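Local coordinates for aromatic amino acid aminotransferase I (Candida albicans WO-1, PDB 6HNU), which probably transfers the amino group of aromatic amino acids to 2-oxoglutarate, using pyridoxal 5'-phosphate as cofactor and yielding glutamate and an aromatic oxo-acid, at residues Thr212-Gln217 with Glu227-Ile232. Sequence-based numbering, arbitrary orientation.
Sequences TICTGQ and ERRKQI. With PLP (pyridoxal-5'-phosphate), chain I.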
loop_
_atom_site.group_PDB
_atom_site.type_symbol
_atom_site.label_atom_id
_atom_site.label_comp_id
_atom_site.label_asym_id
_atom_site.label_seq_id
_atom_site.Cartn_x
_atom_site.Cartn_y
_atom_site.Cartn_z
ATOM N N THR B 212 -16.083 12.914 6.310
ATOM C CA THR B 212 -16.502 12.983 7.716
ATOM C C THR B 212 -15.869 11.852 8.513
ATOM O O THR B 212 -16.000 10.677 8.146
ATOM C CB THR B 212 -18.035 13.070 7.840
ATOM O OG1 THR B 212 -18.353 13.129 9.221
ATOM C CG2 THR B 212 -18.796 11.909 7.238
ATOM N N ILE B 213 -15.272 12.208 9.634
ATOM C CA ILE B 213 -14.888 11.203 10.660
ATOM C C ILE B 213 -15.997 11.250 11.698
ATOM O O ILE B 213 -15.826 11.908 12.744
ATOM C CB ILE B 213 -13.496 11.544 11.217
ATOM C CG1 ILE B 213 -12.499 11.842 10.098
ATOM C CG2 ILE B 213 -13.011 10.437 12.125
ATOM C CD1 ILE B 213 -11.302 12.675 10.511
ATOM N N CYS B 214 -17.129 10.592 11.423
ATOM C CA CYS B 214 -18.375 10.994 12.074
ATOM C C CYS B 214 -18.477 10.380 13.475
ATOM O O CYS B 214 -19.280 10.891 14.236
ATOM C CB CYS B 214 -19.567 10.715 11.182
ATOM S SG CYS B 214 -19.592 9.065 10.459
ATOM N N THR B 215 -17.715 9.331 13.786
ATOM C CA THR B 215 -17.693 8.664 15.110
ATOM C C THR B 215 -16.342 8.873 15.796
ATOM O O THR B 215 -15.323 8.344 15.311
ATOM C CB THR B 215 -18.040 7.175 15.000
ATOM O OG1 THR B 215 -19.191 7.061 14.157
ATOM C CG2 THR B 215 -18.321 6.562 16.352
ATOM N N GLY B 216 -16.303 9.596 16.915
ATOM C CA GLY B 216 -15.023 9.833 17.609
ATOM C C GLY B 216 -14.145 10.761 16.771
ATOM O O GLY B 216 -12.910 10.474 16.592
ATOM N N GLN B 217 -14.792 11.742 16.157
ATOM C CA GLN B 217 -14.223 12.711 15.189
ATOM C C GLN B 217 -12.848 13.177 15.690
ATOM O O GLN B 217 -12.712 13.442 16.876
ATOM C CB GLN B 217 -15.159 13.895 15.041
ATOM C CG GLN B 217 -15.008 14.728 13.779
ATOM C CD GLN B 217 -13.900 15.763 13.800
ATOM O OE1 GLN B 217 -13.462 16.232 14.854
ATOM N NE2 GLN B 217 -13.431 16.109 12.607
ATOM N N GLU B 227 -29.757 11.762 14.435
ATOM C CA GLU B 227 -30.581 12.844 13.847
ATOM C C GLU B 227 -29.721 13.685 12.898
ATOM O O GLU B 227 -30.195 14.010 11.817
ATOM C CB GLU B 227 -31.159 13.705 14.988
ATOM C CG GLU B 227 -32.124 12.997 15.933
ATOM C CD GLU B 227 -31.583 11.913 16.862
ATOM O OE1 GLU B 227 -30.439 11.988 17.282
ATOM O OE2 GLU B 227 -32.351 10.973 17.166
ATOM N N ARG B 228 -28.516 14.062 13.268
ATOM C CA ARG B 228 -27.679 14.890 12.364
ATOM C C ARG B 228 -27.242 14.065 11.146
ATOM O O ARG B 228 -27.177 14.609 10.043
ATOM C CB ARG B 228 -26.494 15.437 13.131
ATOM C CG ARG B 228 -26.846 16.568 14.067
ATOM C CD ARG B 228 -25.586 17.346 14.397
ATOM N NE ARG B 228 -25.907 18.350 15.387
ATOM C CZ ARG B 228 -25.077 19.268 15.856
ATOM N NH1 ARG B 228 -23.804 19.307 15.473
ATOM N NH2 ARG B 228 -25.517 20.074 16.800
ATOM N N ARG B 229 -27.063 12.757 11.307
ATOM C CA ARG B 229 -26.644 11.888 10.177
ATOM C C ARG B 229 -27.774 11.880 9.138
ATOM O O ARG B 229 -27.500 12.036 7.905
ATOM C CB ARG B 229 -26.222 10.511 10.698
ATOM C CG ARG B 229 -24.953 10.524 11.537
ATOM C CD ARG B 229 -24.647 9.130 12.092
ATOM N NE ARG B 229 -23.507 9.219 12.979
ATOM C CZ ARG B 229 -22.412 8.450 12.958
ATOM N NH1 ARG B 229 -22.368 7.324 12.261
ATOM N NH2 ARG B 229 -21.414 8.737 13.770
ATOM N N LYS B 230 -29.012 11.723 9.596
ATOM C CA LYS B 230 -30.209 11.728 8.725
ATOM C C LYS B 230 -30.223 13.038 7.948
ATOM O O LYS B 230 -30.408 13.010 6.732
ATOM C CB LYS B 230 -31.482 11.510 9.550
ATOM C CG LYS B 230 -31.657 10.073 10.033
ATOM C CD LYS B 230 -32.768 9.898 11.080
ATOM C CE LYS B 230 -32.520 8.711 11.987
ATOM N NZ LYS B 230 -33.389 8.735 13.193
ATOM N N GLN B 231 -30.019 14.157 8.631
ATOM C CA GLN B 231 -30.155 15.470 7.949
ATOM C C GLN B 231 -29.022 15.641 6.929
ATOM O O GLN B 231 -29.278 16.192 5.858
ATOM C CB GLN B 231 -30.112 16.580 8.986
ATOM C CG GLN B 231 -31.405 16.699 9.776
ATOM C CD GLN B 231 -31.223 17.741 10.848
ATOM O OE1 GLN B 231 -31.773 18.831 10.763
ATOM N NE2 GLN B 231 -30.377 17.447 11.824
ATOM N N ILE B 232 -27.814 15.220 7.281
ATOM C CA ILE B 232 -26.614 15.355 6.392
ATOM C C ILE B 232 -26.805 14.440 5.178
ATOM O O ILE B 232 -26.558 14.910 4.041
ATOM C CB ILE B 232 -25.303 15.120 7.167
ATOM C CG1 ILE B 232 -25.017 16.268 8.137
ATOM C CG2 ILE B 232 -24.140 14.902 6.213
ATOM C CD1 ILE B 232 -24.145 15.897 9.321
HETATM N N1 PLP I . -8.394 8.222 9.337
HETATM C C2 PLP I . -8.471 8.959 10.448
HETATM C C2A PLP I . -9.484 10.046 10.515
HETATM C C3 PLP I . -7.622 8.730 11.528
HETATM O O3 PLP I . -7.708 9.567 12.607
HETATM C C4 PLP I . -6.654 7.710 11.429
HETATM C C4A PLP I . -5.732 7.474 12.538
HETATM C C5 PLP I . -6.613 6.921 10.272
HETATM C C6 PLP I . -7.478 7.232 9.253
HETATM C C5A PLP I . -5.557 5.863 10.069
HETATM O O4P PLP I . -6.147 4.630 9.573
HETATM P P PLP I . -5.329 3.390 9.138
HETATM O O1P PLP I . -6.438 2.396 8.879
HETATM O O2P PLP I . -4.404 3.024 10.332
HETATM O O3P PLP I . -4.530 3.773 7.894
#
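Arg229 leaves its helix with CG anti to its own carbonyl carbon (chi1 -67°) and then runs extended from CG to NE, which carries the guanidinium across to the loop at Cys214 and Thr215. Thr215 answers with its OG1 anti to the carbonyl carbon (chi1 -46°), and the two side chains meet at about a right angle. The outcome is a nearly straight hydrogen bond, Arg229 NH2 to Thr215 OG1 at 2.8 Å, with an N-H...O angle of 167° and the oxygen lying close to the guanidinium plane. The carbonyl O of Cys214 is 3.1 Å from the same Arg229 NH2. Cys214 uses its side chain differently: it lies over one face of the group, its SG 3.7 Å from Arg229 NH1 and its CB toward the rim. A small, polarisable thiol suits a place against a flat cation, whereas a hydroxyl suits the edge, where an N-H points.

Arginine suits this buried place because its chain is long enough to reach the loop from the helix and its guanidinium has several N-H groups to give. Besides Thr215, it gives NE to the carbonyl of Leu224 and NH1 to that of Pro281, bonds that should fix its rotation. The strongest polar partner of Thr215 OG1 is OE1 of Glu247, whose carboxylate would probably favour the nearby positive charge.

On the cofactor side of the loop, Ile213 CD1 lies 3.2 Å from C2A of pyridoxal phosphate, a ring methyl, a tight apolar contact apt for a branched aliphatic residue. The contact thus ties the loop that follows strand 209-212 of the large mixed sheet to helix 226-239, within a beta-alpha-beta unit of the cofactor-binding domain, while Phe283 of helix 283-286 packs against both Cys214 and Arg229, and strand 242-246 runs parallel beside strand 209-212.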